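Local coordinates for segregation protein (Thermus thermophilus, PDB 1WCV) that hydrolyses ATP and, when bound to ATP, cooperatively coats double-stranded DNA as nucleoprotein filaments, probably to partition chromosomes, at residues 9-15 and 116-122; 137-143 and 171-177; 38-42 and 80-85; 202-207 and 234-238. One frame throughout, in Å; residues are numbered along the deposited sequence.

Interaction 1. Residues 9-15 and 116-122; sequences IALANQK and LLDAPPS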
loop_
_atom_site.group_PDB
_atom_site.type_symbol
_atom_site.label_atom_id
_atom_site.label_comp_id
_atom_site.label_asym_id
_atom_site.label_seq_id
_atom_site.Cartn_x
_atom_site.Cartn_y
_atom_site.Cartn_z
ATOM N N ILE A 9 -12.273 2.789 16.969
ATOM C CA ILE A 9 -10.934 3.144 16.535
ATOM C C ILE A 9 -10.638 4.605 16.842
ATOM O O ILE A 9 -11.359 5.509 16.413
ATOM C CB ILE A 9 -10.782 2.904 15.008
ATOM C CG1 ILE A 9 -11.051 1.430 14.690
ATOM C CG2 ILE A 9 -9.393 3.305 14.547
ATOM C CD1 ILE A 9 -11.162 1.127 13.198
ATOM N N ALA A 10 -9.572 4.832 17.598
ATOM C CA ALA A 10 -9.179 6.183 17.940
ATOM C C ALA A 10 -8.124 6.633 16.941
ATOM O O ALA A 10 -7.246 5.854 16.570
ATOM C CB ALA A 10 -8.598 6.224 19.357
ATOM N N LEU A 11 -8.249 7.874 16.486
ATOM C CA LEU A 11 -7.278 8.476 15.579
ATOM C C LEU A 11 -6.516 9.410 16.513
ATOM O O LEU A 11 -7.093 10.368 17.036
ATOM C CB LEU A 11 -7.972 9.292 14.485
ATOM C CG LEU A 11 -8.779 8.581 13.386
ATOM C CD1 LEU A 11 -7.878 7.663 12.598
ATOM C CD2 LEU A 11 -9.938 7.814 13.999
ATOM N N ALA A 12 -5.237 9.125 16.745
ATOM C CA ALA A 12 -4.458 9.953 17.658
ATOM C C ALA A 12 -2.976 9.993 17.338
ATOM O O ALA A 12 -2.410 9.032 16.832
ATOM C CB ALA A 12 -4.645 9.452 19.083
ATOM N N ASN A 13 -2.362 11.136 17.616
ATOM C CA ASN A 13 -0.925 11.289 17.451
ATOM C C ASN A 13 -0.505 12.302 18.502
ATOM O O ASN A 13 -1.343 12.867 19.201
ATOM C CB ASN A 13 -0.537 11.750 16.038
ATOM C CG ASN A 13 -1.206 13.035 15.640
ATOM O OD1 ASN A 13 -1.626 13.814 16.489
ATOM N ND2 ASN A 13 -1.300 13.272 14.345
ATOM N N GLN A 14 0.792 12.532 18.614
ATOM C CA GLN A 14 1.308 13.446 19.618
ATOM C C GLN A 14 1.043 14.925 19.335
ATOM O O GLN A 14 0.565 15.654 20.210
ATOM C CB GLN A 14 2.809 13.208 19.763
ATOM C CG GLN A 14 3.385 13.544 21.110
ATOM C CD GLN A 14 4.866 13.242 21.166
ATOM O OE1 GLN A 14 5.654 13.848 20.448
ATOM N NE2 GLN A 14 5.249 12.297 22.006
ATOM N N LYS A 15 1.328 15.365 18.112
ATOM C CA LYS A 15 1.163 16.774 17.762
ATOM C C LYS A 15 -0.074 17.162 16.956
ATOM O O LYS A 15 -0.239 18.330 16.597
ATOM C CB LYS A 15 2.413 17.258 17.024
ATOM C CG LYS A 15 3.694 17.079 17.826
ATOM C CD LYS A 15 4.906 17.615 17.082
ATOM C CE LYS A 15 5.126 16.881 15.776
ATOM N NZ LYS A 15 6.315 17.411 15.055
ATOM N N LEU A 116 -15.354 5.858 14.960
ATOM C CA LEU A 116 -14.053 6.528 14.859
ATOM C C LEU A 116 -14.022 7.707 15.818
ATOM O O LEU A 116 -14.940 8.522 15.834
ATOM C CB LEU A 116 -13.806 7.023 13.426
ATOM C CG LEU A 116 -13.300 6.001 12.397
ATOM C CD1 LEU A 116 -14.193 4.773 12.375
ATOM C CD2 LEU A 116 -13.262 6.654 11.017
ATOM N N LEU A 117 -12.964 7.797 16.617
ATOM C CA LEU A 117 -12.841 8.889 17.581
ATOM C C LEU A 117 -11.678 9.792 17.210
ATOM O O LEU A 117 -10.528 9.388 17.338
ATOM C CB LEU A 117 -12.596 8.320 18.976
ATOM C CG LEU A 117 -13.525 7.210 19.461
ATOM C CD1 LEU A 117 -12.948 6.589 20.727
ATOM C CD2 LEU A 117 -14.921 7.776 19.706
ATOM N N ASP A 118 -11.972 11.006 16.753
ATOM C CA ASP A 118 -10.920 11.947 16.384
ATOM C C ASP A 118 -10.447 12.654 17.648
ATOM O O ASP A 118 -11.043 13.635 18.080
ATOM C CB ASP A 118 -11.436 12.962 15.362
ATOM C CG ASP A 118 -10.321 13.799 14.765
ATOM O OD1 ASP A 118 -9.162 13.322 14.753
ATOM O OD2 ASP A 118 -10.595 14.926 14.295
ATOM N N ALA A 119 -9.358 12.147 18.222
ATOM C CA ALA A 119 -8.796 12.673 19.464
ATOM C C ALA A 119 -7.901 13.892 19.315
ATOM O O ALA A 119 -7.177 14.041 18.332
ATOM C CB ALA A 119 -8.022 11.572 20.170
ATOM N N PRO A 120 -7.942 14.793 20.306
ATOM C CA PRO A 120 -7.100 15.989 20.240
ATOM C C PRO A 120 -5.657 15.579 20.529
ATOM O O PRO A 120 -5.408 14.502 21.072
ATOM C CB PRO A 120 -7.684 16.883 21.329
ATOM C CG PRO A 120 -8.184 15.908 22.333
ATOM C CD PRO A 120 -8.819 14.820 21.490
ATOM N N PRO A 121 -4.689 16.425 20.162
ATOM C CA PRO A 121 -3.283 16.094 20.411
ATOM C C PRO A 121 -2.865 16.401 21.843
ATOM O O PRO A 121 -3.683 16.822 22.662
ATOM C CB PRO A 121 -2.552 16.971 19.408
ATOM C CG PRO A 121 -3.397 18.211 19.404
ATOM C CD PRO A 121 -4.804 17.642 19.337
ATOM N N SER A 122 -1.588 16.166 22.135
ATOM C CA SER A 122 -1.002 16.445 23.448
ATOM C C SER A 122 -1.591 15.690 24.636
ATOM O O SER A 122 -1.493 16.145 25.778
ATOM C CB SER A 122 -1.074 17.948 23.721
ATOM O OG SER A 122 -0.526 18.679 22.636
HETATM O O HOH W 1 -4.236 12.879 19.129
HETATM O O HOH W 2 1.789 17.984 21.642
#
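How a parallel strand pair delivers its loops to a working site can be followed through the side chains of 9-15 and 116-122. The strands are joined by L117 N to I9 O (2.8 Å), L11 N to L117 O (2.9 Å) and A119 N to L11 O (3.1 Å). On one face L11, in the mm rotamer, lays its CD2 4.0 Å from L116 CB. D118, on that same face, takes a t chi1; its carboxylate forms a salt bridge with K20 and a hydrogen bond with T21. A10 and L117 occupy the other face.

Beyond the strands the paths stay close: A12 CB lies 4.1 Å from A119 CB, P121 CB lies 3.5 Å from Q14 O, and S122 N donates to Q14 O (2.9 Å). N13 adopts the p rotamer and its ND2 bonds to P140 O, while Q14, whose CA-to-CB bond points away from 116-122, has a t chi1 and its OE1 hydrogen-bonds to Y146 OH. K15 also points its CA-to-CB bond away, so that its backbone, C to P121 CB at 3.5 Å, makes the contact. K15 binds ATP, and the pairing is that of the P-loop NTPase fold, the strand entering the Walker A loop beside the Walker B strand that ends in D118.

Interaction 2. Residues 137-143 and 171-177; sequences VVVPVQA and LLGILVT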
loop_
_atom_site.group_PDB
_atom_site.type_symbol
_atom_site.label_atom_id
_atom_site.label_comp_id
_atom_site.label_asym_id
_atom_site.label_seq_id
_atom_site.Cartn_x
_atom_site.Cartn_y
_atom_site.Cartn_z
ATOM N N VAL A 137 -6.148 1.681 17.509
ATOM C CA VAL A 137 -5.663 3.043 17.322
ATOM C C VAL A 137 -4.952 3.192 15.986
ATOM O O VAL A 137 -4.165 2.329 15.601
ATOM C CB VAL A 137 -4.641 3.450 18.416
ATOM C CG1 VAL A 137 -4.212 4.894 18.215
ATOM C CG2 VAL A 137 -5.240 3.257 19.804
ATOM N N VAL A 138 -5.254 4.275 15.276
ATOM C CA VAL A 138 -4.588 4.583 14.015
ATOM C C VAL A 138 -3.836 5.866 14.334
ATOM O O VAL A 138 -4.436 6.849 14.777
ATOM C CB VAL A 138 -5.578 4.841 12.865
ATOM C CG1 VAL A 138 -4.837 5.437 11.662
ATOM C CG2 VAL A 138 -6.244 3.536 12.454
ATOM N N VAL A 139 -2.522 5.838 14.134
ATOM C CA VAL A 139 -1.656 6.980 14.427
ATOM C C VAL A 139 -1.237 7.628 13.117
ATOM O O VAL A 139 -0.356 7.120 12.430
ATOM C CB VAL A 139 -0.390 6.520 15.182
ATOM C CG1 VAL A 139 0.456 7.741 15.589
ATOM C CG2 VAL A 139 -0.784 5.700 16.413
ATOM N N PRO A 140 -1.884 8.748 12.747
ATOM C CA PRO A 140 -1.562 9.456 11.504
ATOM C C PRO A 140 -0.393 10.393 11.759
ATOM O O PRO A 140 -0.456 11.245 12.643
ATOM C CB PRO A 140 -2.854 10.218 11.184
ATOM C CG PRO A 140 -3.921 9.535 12.062
ATOM C CD PRO A 140 -3.144 9.256 13.307
ATOM N N VAL A 141 0.683 10.221 11.007
ATOM C CA VAL A 141 1.845 11.070 11.193
ATOM C C VAL A 141 2.267 11.639 9.855
ATOM O O VAL A 141 1.896 11.113 8.814
ATOM C CB VAL A 141 3.044 10.287 11.793
ATOM C CG1 VAL A 141 2.624 9.587 13.070
ATOM C CG2 VAL A 141 3.568 9.274 10.789
ATOM N N GLN A 142 3.012 12.736 9.888
ATOM C CA GLN A 142 3.502 13.328 8.655
ATOM C C GLN A 142 4.861 12.731 8.377
ATOM O O GLN A 142 5.553 12.292 9.296
ATOM C CB GLN A 142 3.613 14.846 8.777
ATOM C CG GLN A 142 2.277 15.563 8.816
ATOM C CD GLN A 142 2.440 17.069 8.730
ATOM O OE1 GLN A 142 2.999 17.589 7.762
ATOM N NE2 GLN A 142 1.956 17.779 9.745
ATOM N N ALA A 143 5.240 12.702 7.107
ATOM C CA ALA A 143 6.520 12.135 6.715
ATOM C C ALA A 143 7.675 13.081 7.027
ATOM O O ALA A 143 8.341 13.590 6.122
ATOM C CB ALA A 143 6.500 11.790 5.228
ATOM N N LEU A 171 -2.651 -1.193 18.879
ATOM C CA LEU A 171 -2.327 -0.345 17.751
ATOM C C LEU A 171 -2.838 -1.030 16.487
ATOM O O LEU A 171 -2.519 -2.188 16.255
ATOM C CB LEU A 171 -0.818 -0.195 17.656
ATOM C CG LEU A 171 -0.270 0.518 16.427
ATOM C CD1 LEU A 171 -0.647 1.996 16.490
ATOM C CD2 LEU A 171 1.249 0.320 16.393
ATOM N N LEU A 172 -3.651 -0.337 15.689
ATOM C CA LEU A 172 -4.113 -0.925 14.441
ATOM C C LEU A 172 -3.003 -0.652 13.431
ATOM O O LEU A 172 -2.590 -1.541 12.682
ATOM C CB LEU A 172 -5.427 -0.290 13.970
ATOM C CG LEU A 172 -6.737 -0.958 14.396
ATOM C CD1 LEU A 172 -7.905 -0.277 13.682
ATOM C CD2 LEU A 172 -6.709 -2.439 14.048
ATOM N N GLY A 173 -2.508 0.583 13.420
ATOM C CA GLY A 173 -1.427 0.909 12.509
ATOM C C GLY A 173 -0.995 2.359 12.506
ATOM O O GLY A 173 -1.725 3.233 12.966
ATOM N N ILE A 174 0.215 2.593 12.007
ATOM C CA ILE A 174 0.768 3.930 11.875
ATOM C C ILE A 174 0.532 4.305 10.414
ATOM O O ILE A 174 0.852 3.531 9.512
ATOM C CB ILE A 174 2.268 3.929 12.160
ATOM C CG1 ILE A 174 2.512 3.531 13.620
ATOM C CG2 ILE A 174 2.855 5.317 11.862
ATOM C CD1 ILE A 174 3.923 3.075 13.887
ATOM N N LEU A 175 -0.040 5.485 10.188
ATOM C CA LEU A 175 -0.338 5.952 8.836
ATOM C C LEU A 175 0.488 7.157 8.427
ATOM O O LEU A 175 0.452 8.189 9.084
ATOM C CB LEU A 175 -1.817 6.332 8.717
ATOM C CG LEU A 175 -2.277 6.932 7.376
ATOM C CD1 LEU A 175 -2.149 5.900 6.252
ATOM C CD2 LEU A 175 -3.738 7.386 7.510
ATOM N N VAL A 176 1.226 7.026 7.330
ATOM C CA VAL A 176 2.018 8.143 6.831
ATOM C C VAL A 176 1.086 9.021 5.991
ATOM O O VAL A 176 0.446 8.537 5.050
ATOM C CB VAL A 176 3.186 7.659 5.952
ATOM C CG1 VAL A 176 3.979 8.848 5.435
ATOM C CG2 VAL A 176 4.098 6.731 6.767
ATOM N N THR A 177 0.979 10.295 6.361
ATOM C CA THR A 177 0.131 11.233 5.634
ATOM C C THR A 177 0.988 12.391 5.146
ATOM O O THR A 177 2.161 12.518 5.518
ATOM C CB THR A 177 -0.996 11.818 6.539
ATOM O OG1 THR A 177 -0.413 12.644 7.555
ATOM C CG2 THR A 177 -1.789 10.698 7.202
#
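A beta-alpha-beta unit brings its two parallel strands side by side here, joined by the crossover helix 146-164, which packs on one face, and the side chains show how such a pair fills its own hollows. On the helix side V137, V139 and V141 form one row, I174 and V176 part of the other. L171 CD1 fits against V139 CG2 at 3.7 Å, I174 CG2 meets V141 CG2 at 4.2 Å, and A143 CB closes the end against V176 CG1 at 3.9 Å; L158, L154 and V151 of the helix cover this surface.

On the opposite face G173 leaves a gap. V138 straddles it, CG2 reaching L172 CB (4.2 Å) and CG1 reaching L175 CB (4.3 Å), while the ring of F202 settles over the glycine. Further along, P140 CB packs on T177 CG2 at 4.1 Å, beneath T23 of helix 18-33.

The register slips by one residue between V137 and V138, a beta bulge in which V137 O accepts from both L172 N (2.7 Å) and G173 N (3.2 Å). Regular pairing follows, with L175 N to V139 O and V141 N to L175 O both 2.8 Å. At the far end V141 O again accepts two hydrogen bonds, from T177 N at 2.7 Å and T177 OG1 at 3.0 Å.

Interaction 3. Residues 38-42 and 80-85; sequences VLLVD and FHLLPA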
loop_
_atom_site.group_PDB
_atom_site.type_symbol
_atom_site.label_atom_id
_atom_site.label_comp_id
_atom_site.label_asym_id
_atom_site.label_seq_id
_atom_site.Cartn_x
_atom_site.Cartn_y
_atom_site.Cartn_z
ATOM N N VAL A 38 -21.299 3.743 10.242
ATOM C CA VAL A 38 -20.195 4.401 10.922
ATOM C C VAL A 38 -20.528 5.676 11.674
ATOM O O VAL A 38 -21.264 6.532 11.188
ATOM C CB VAL A 38 -19.082 4.724 9.903
ATOM C CG1 VAL A 38 -17.939 5.479 10.574
ATOM C CG2 VAL A 38 -18.590 3.438 9.261
ATOM N N LEU A 39 -19.950 5.793 12.865
ATOM C CA LEU A 39 -20.117 6.972 13.695
ATOM C C LEU A 39 -18.745 7.623 13.872
ATOM O O LEU A 39 -17.789 6.964 14.270
ATOM C CB LEU A 39 -20.667 6.597 15.073
ATOM C CG LEU A 39 -20.708 7.756 16.070
ATOM C CD1 LEU A 39 -21.642 8.849 15.565
ATOM C CD2 LEU A 39 -21.168 7.242 17.420
ATOM N N LEU A 40 -18.648 8.902 13.534
ATOM C CA LEU A 40 -17.405 9.640 13.711
ATOM C C LEU A 40 -17.674 10.593 14.860
ATOM O O LEU A 40 -18.636 11.361 14.820
ATOM C CB LEU A 40 -17.043 10.448 12.465
ATOM C CG LEU A 40 -15.845 11.396 12.601
ATOM C CD1 LEU A 40 -14.584 10.599 12.920
ATOM C CD2 LEU A 40 -15.660 12.194 11.314
ATOM N N VAL A 41 -16.828 10.530 15.883
ATOM C CA VAL A 41 -16.969 11.394 17.045
ATOM C C VAL A 41 -15.820 12.387 17.105
ATOM O O VAL A 41 -14.652 11.994 17.163
ATOM C CB VAL A 41 -16.971 10.570 18.350
ATOM C CG1 VAL A 41 -17.200 11.487 19.537
ATOM C CG2 VAL A 41 -18.039 9.483 18.292
ATOM N N ASP A 42 -16.153 13.671 17.068
ATOM C CA ASP A 42 -15.149 14.721 17.151
ATOM C C ASP A 42 -14.912 14.971 18.638
ATOM O O ASP A 42 -15.797 15.474 19.334
ATOM C CB ASP A 42 -15.655 16.006 16.488
ATOM C CG ASP A 42 -14.554 17.042 16.305
ATOM O OD1 ASP A 42 -13.468 16.870 16.901
ATOM O OD2 ASP A 42 -14.770 18.034 15.571
ATOM N N PHE A 80 -22.491 8.728 6.628
ATOM C CA PHE A 80 -22.252 8.265 7.993
ATOM C C PHE A 80 -22.821 9.240 9.016
ATOM O O PHE A 80 -23.462 10.222 8.652
ATOM C CB PHE A 80 -20.754 8.034 8.260
ATOM C CG PHE A 80 -19.882 9.233 8.000
ATOM C CD1 PHE A 80 -19.437 9.524 6.715
ATOM C CD2 PHE A 80 -19.479 10.058 9.050
ATOM C CE1 PHE A 80 -18.605 10.614 6.474
ATOM C CE2 PHE A 80 -18.647 11.153 8.822
ATOM C CZ PHE A 80 -18.206 11.434 7.534
ATOM N N HIS A 81 -22.603 8.959 10.295
ATOM C CA HIS A 81 -23.106 9.831 11.349
ATOM C C HIS A 81 -21.979 10.495 12.128
ATOM O O HIS A 81 -20.988 9.854 12.464
ATOM C CB HIS A 81 -23.996 9.042 12.314
ATOM C CG HIS A 81 -25.295 8.594 11.716
ATOM N ND1 HIS A 81 -26.193 7.803 12.401
ATOM C CD2 HIS A 81 -25.849 8.831 10.505
ATOM C CE1 HIS A 81 -27.245 7.573 11.634
ATOM N NE2 HIS A 81 -27.062 8.186 10.478
ATOM N N LEU A 82 -22.145 11.784 12.404
ATOM C CA LEU A 82 -21.163 12.561 13.157
ATOM C C LEU A 82 -21.715 13.059 14.489
ATOM O O LEU A 82 -22.810 13.616 14.548
ATOM C CB LEU A 82 -20.713 13.780 12.350
ATOM C CG LEU A 82 -19.943 14.839 13.155
ATOM C CD1 LEU A 82 -18.477 14.412 13.322
ATOM C CD2 LEU A 82 -20.027 16.181 12.456
ATOM N N LEU A 83 -20.957 12.837 15.558
ATOM C CA LEU A 83 -21.330 13.329 16.880
ATOM C C LEU A 83 -20.378 14.518 16.982
ATOM O O LEU A 83 -19.219 14.369 17.358
ATOM C CB LEU A 83 -21.018 12.292 17.957
ATOM C CG LEU A 83 -21.877 12.371 19.222
ATOM C CD1 LEU A 83 -21.241 11.528 20.311
ATOM C CD2 LEU A 83 -22.007 13.814 19.686
ATOM N N PRO A 84 -20.857 15.713 16.612
ATOM C CA PRO A 84 -20.082 16.953 16.627
ATOM C C PRO A 84 -19.498 17.438 17.944
ATOM O O PRO A 84 -19.881 16.993 19.027
ATOM C CB PRO A 84 -21.054 17.963 16.027
ATOM C CG PRO A 84 -22.360 17.476 16.517
ATOM C CD PRO A 84 -22.267 15.993 16.284
ATOM N N ALA A 85 -18.551 18.359 17.816
ATOM C CA ALA A 85 -17.888 18.968 18.953
ATOM C C ALA A 85 -18.197 20.454 18.880
ATOM O O ALA A 85 -18.375 21.008 17.792
ATOM C CB ALA A 85 -16.384 18.735 18.877
#
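Four backbone hydrogen bonds carry the pairing of 38-42 with 80-85: L40 N to H81 O (2.7 Å), L83 N to L40 O (2.8 Å), H81 N to V38 O (2.9 Å) and, longest, D42 N to L83 O (3.2 Å). L40 thus both donates and accepts, the alternation expected of parallel strands. Weaker CA-H...O contacts, L39 CA to H81 O and L82 CA to L40 O, both 3.3 Å, lie between them. The polar side chains look elsewhere: D42 bonds to T50 through OD2 and to the backbone of D44 through OD1, and H81 ND1 pairs with Y112.

These strands belong to the flank of the P-loop NTPase sheet where 38-42 lies between 80-83 and 114-118. The end of 38-42 leads toward the nucleotide side, the D42 side chain coming within about 6 Å of that of T21, a magnesium ligand.

Around this frame the packing divides by face. L40 CD2 approaches F80 CE2 (4.0 Å) and L40 CG meets L82 CD1 (4.1 Å), on the side of helix 18-33. On the other face L39 CD1 and V41 CG2 both rest on L83 CB, at 4.2 and 4.1 Å, toward helix 61-65. At the far end A85 CB sits 3.6 Å from D42 CG and 3.3 Å from D42 O, a buried carbonyl without a polar partner in the model.

Interaction 4. Residues 202-207 and 234-238; sequences FWTVIP and AYRRL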
loop_
_atom_site.group_PDB
_atom_site.type_symbol
_atom_site.label_atom_id
_atom_site.label_comp_id
_atom_site.label_asym_id
_atom_site.label_seq_id
_atom_site.Cartn_x
_atom_site.Cartn_y
_atom_site.Cartn_z
ATOM N N PHE A 202 1.108 1.147 7.958
ATOM C CA PHE A 202 0.231 0.781 6.851
ATOM C C PHE A 202 1.010 0.929 5.550
ATOM O O PHE A 202 1.845 1.819 5.425
ATOM C CB PHE A 202 -0.974 1.714 6.778
ATOM C CG PHE A 202 -2.020 1.458 7.821
ATOM C CD1 PHE A 202 -2.855 0.342 7.726
ATOM C CD2 PHE A 202 -2.212 2.355 8.875
ATOM C CE1 PHE A 202 -3.863 0.125 8.653
ATOM C CE2 PHE A 202 -3.225 2.146 9.815
ATOM C CZ PHE A 202 -4.053 1.030 9.704
ATOM N N TRP A 203 0.720 0.059 4.586
ATOM C CA TRP A 203 1.361 0.134 3.284
ATOM C C TRP A 203 0.768 1.283 2.476
ATOM O O TRP A 203 1.450 1.891 1.661
ATOM C CB TRP A 203 1.194 -1.188 2.532
ATOM C CG TRP A 203 2.158 -2.209 3.019
ATOM C CD1 TRP A 203 1.877 -3.317 3.765
ATOM C CD2 TRP A 203 3.584 -2.160 2.893
ATOM N NE1 TRP A 203 3.041 -3.957 4.117
ATOM C CE2 TRP A 203 4.103 -3.268 3.598
ATOM C CE3 TRP A 203 4.473 -1.285 2.257
ATOM C CZ2 TRP A 203 5.475 -3.523 3.688
ATOM C CZ3 TRP A 203 5.836 -1.538 2.346
ATOM C CH2 TRP A 203 6.320 -2.650 3.059
ATOM N N THR A 204 -0.510 1.577 2.701
ATOM C CA THR A 204 -1.146 2.683 1.998
ATOM C C THR A 204 -0.620 3.972 2.623
ATOM O O THR A 204 -0.610 4.126 3.843
ATOM C CB THR A 204 -2.678 2.651 2.158
ATOM O OG1 THR A 204 -3.177 1.390 1.704
ATOM C CG2 THR A 204 -3.325 3.782 1.355
ATOM N N VAL A 205 -0.183 4.891 1.778
ATOM C CA VAL A 205 0.347 6.162 2.227
ATOM C C VAL A 205 -0.509 7.245 1.598
ATOM O O VAL A 205 -0.854 7.137 0.419
ATOM C CB VAL A 205 1.815 6.304 1.761
ATOM C CG1 VAL A 205 2.326 7.733 1.977
ATOM C CG2 VAL A 205 2.684 5.327 2.523
ATOM N N ILE A 206 -0.866 8.274 2.372
ATOM C CA ILE A 206 -1.683 9.369 1.849
ATOM C C ILE A 206 -0.759 10.465 1.311
ATOM O O ILE A 206 0.070 11.016 2.038
ATOM C CB ILE A 206 -2.607 9.973 2.939
ATOM C CG1 ILE A 206 -3.314 8.851 3.714
ATOM C CG2 ILE A 206 -3.655 10.875 2.280
ATOM C CD1 ILE A 206 -4.159 7.928 2.839
ATOM N N PRO A 207 -0.899 10.804 0.026
ATOM C CA PRO A 207 -0.051 11.832 -0.579
ATOM C C PRO A 207 -0.472 13.257 -0.269
ATOM O O PRO A 207 -1.639 13.533 0.003
ATOM C CB PRO A 207 -0.199 11.548 -2.062
ATOM C CG PRO A 207 -1.675 11.259 -2.151
ATOM C CD PRO A 207 -1.909 10.329 -0.942
ATOM N N ALA A 234 -6.305 6.910 -2.439
ATOM C CA ALA A 234 -5.542 6.415 -1.294
ATOM C C ALA A 234 -6.445 6.133 -0.088
ATOM O O ALA A 234 -6.309 5.095 0.562
ATOM C CB ALA A 234 -4.445 7.409 -0.922
ATOM N N TYR A 235 -7.375 7.036 0.219
ATOM C CA TYR A 235 -8.260 6.781 1.355
ATOM C C TYR A 235 -9.212 5.618 1.102
ATOM O O TYR A 235 -9.618 4.929 2.036
ATOM C CB TYR A 235 -9.025 8.048 1.758
ATOM C CG TYR A 235 -8.226 8.886 2.729
ATOM C CD1 TYR A 235 -7.872 8.379 3.978
ATOM C CD2 TYR A 235 -7.777 10.161 2.386
ATOM C CE1 TYR A 235 -7.079 9.121 4.856
ATOM C CE2 TYR A 235 -6.991 10.910 3.253
ATOM C CZ TYR A 235 -6.643 10.385 4.481
ATOM O OH TYR A 235 -5.834 11.109 5.321
ATOM N N ARG A 236 -9.566 5.387 -0.160
ATOM C CA ARG A 236 -10.436 4.264 -0.491
ATOM C C ARG A 236 -9.663 2.985 -0.167
ATOM O O ARG A 236 -10.187 2.056 0.449
ATOM C CB ARG A 236 -10.800 4.301 -1.984
ATOM C CG ARG A 236 -11.556 3.075 -2.525
ATOM C CD ARG A 236 -12.882 2.854 -1.818
ATOM N NE ARG A 236 -13.571 1.633 -2.244
ATOM C CZ ARG A 236 -14.232 1.489 -3.392
ATOM N NH1 ARG A 236 -14.305 2.491 -4.256
ATOM N NH2 ARG A 236 -14.836 0.341 -3.670
ATOM N N ARG A 237 -8.395 2.962 -0.567
ATOM C CA ARG A 237 -7.544 1.803 -0.340
ATOM C C ARG A 237 -7.248 1.628 1.153
ATOM O O ARG A 237 -7.208 0.507 1.657
ATOM C CB ARG A 237 -6.255 1.961 -1.154
ATOM C CG ARG A 237 -5.348 0.741 -1.182
ATOM C CD ARG A 237 -4.268 0.910 -2.254
ATOM N NE ARG A 237 -4.855 1.014 -3.592
ATOM C CZ ARG A 237 -4.751 2.075 -4.391
ATOM N NH1 ARG A 237 -4.077 3.154 -4.008
ATOM N NH2 ARG A 237 -5.330 2.062 -5.575
ATOM N N LEU A 238 -7.064 2.739 1.864
ATOM C CA LEU A 238 -6.795 2.659 3.294
ATOM C C LEU A 238 -7.953 2.002 4.035
ATOM O O LEU A 238 -7.736 1.201 4.940
ATOM C CB LEU A 238 -6.561 4.049 3.882
ATOM C CG LEU A 238 -6.298 4.052 5.393
ATOM C CD1 LEU A 238 -5.027 3.263 5.691
ATOM C CD2 LEU A 238 -6.163 5.479 5.888
#
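A helix can be fitted to a neighbouring segment by van der Waals and CH-pi contacts, without a hydrogen bond between the two, and 234-238 offers a compact example. A234 presents its methyl group to the bend of 202-207: CB lies 3.8 Å from both I206 CD1 and V205 O, and 3.9 Å from P207 CD. Its carbonyl, A234 O, accepts from L238 N within the helix (2.8 Å) and also touches T204 CG2 at 3.4 Å.

Y235 follows, its ring swung round under I206, whose CD1 stands 3.8 Å from the Y235 ring centroid and over the face, a CH-pi contact; I206 CG2 adds an approach of 3.5 Å to Y235 CE2. The phenol bonds to T23 of helix 18-33. R237 contributes its aliphatic part, CG lying 3.7 Å from T204 OG1, and its guanidinium goes on to a salt bridge with E190 of the second subunit. T204 OG1 itself bonds to E241.

L238 completes the turn: CB meets T204 CG2 at 4.1 Å, and CD1 sits over the face of the F202 ring, 4.2 Å from its centroid. Helix 230-246 is thereby packed along the chain that, hydrogen-bonded to strand 170-177, leads into the nucleotide site, where P207 and N209 bind ADP and ATP.

Read from the N terminus, interaction 1 opens with strand 8-11 and closes a loop of 100 residues when strand 114-118 returns beside it. Interaction 3 is nested inside that loop, and its strand 38-42 hydrogen-bonds to 114-118. Interaction 2 then follows in series, closing a 27-residue connection mostly occupied by helix 146-164; its strand 136-142 flanks 8-11 on the other side, so interactions 1, 2 and 3 lie in one sheet, with 2 and 3 about 20 Å apart between centres. Interaction 4 comes last, also in series: 202-207 bonds to the outer strand 170-177 and ties the C-terminal helix 230-246 to that end of the sheet.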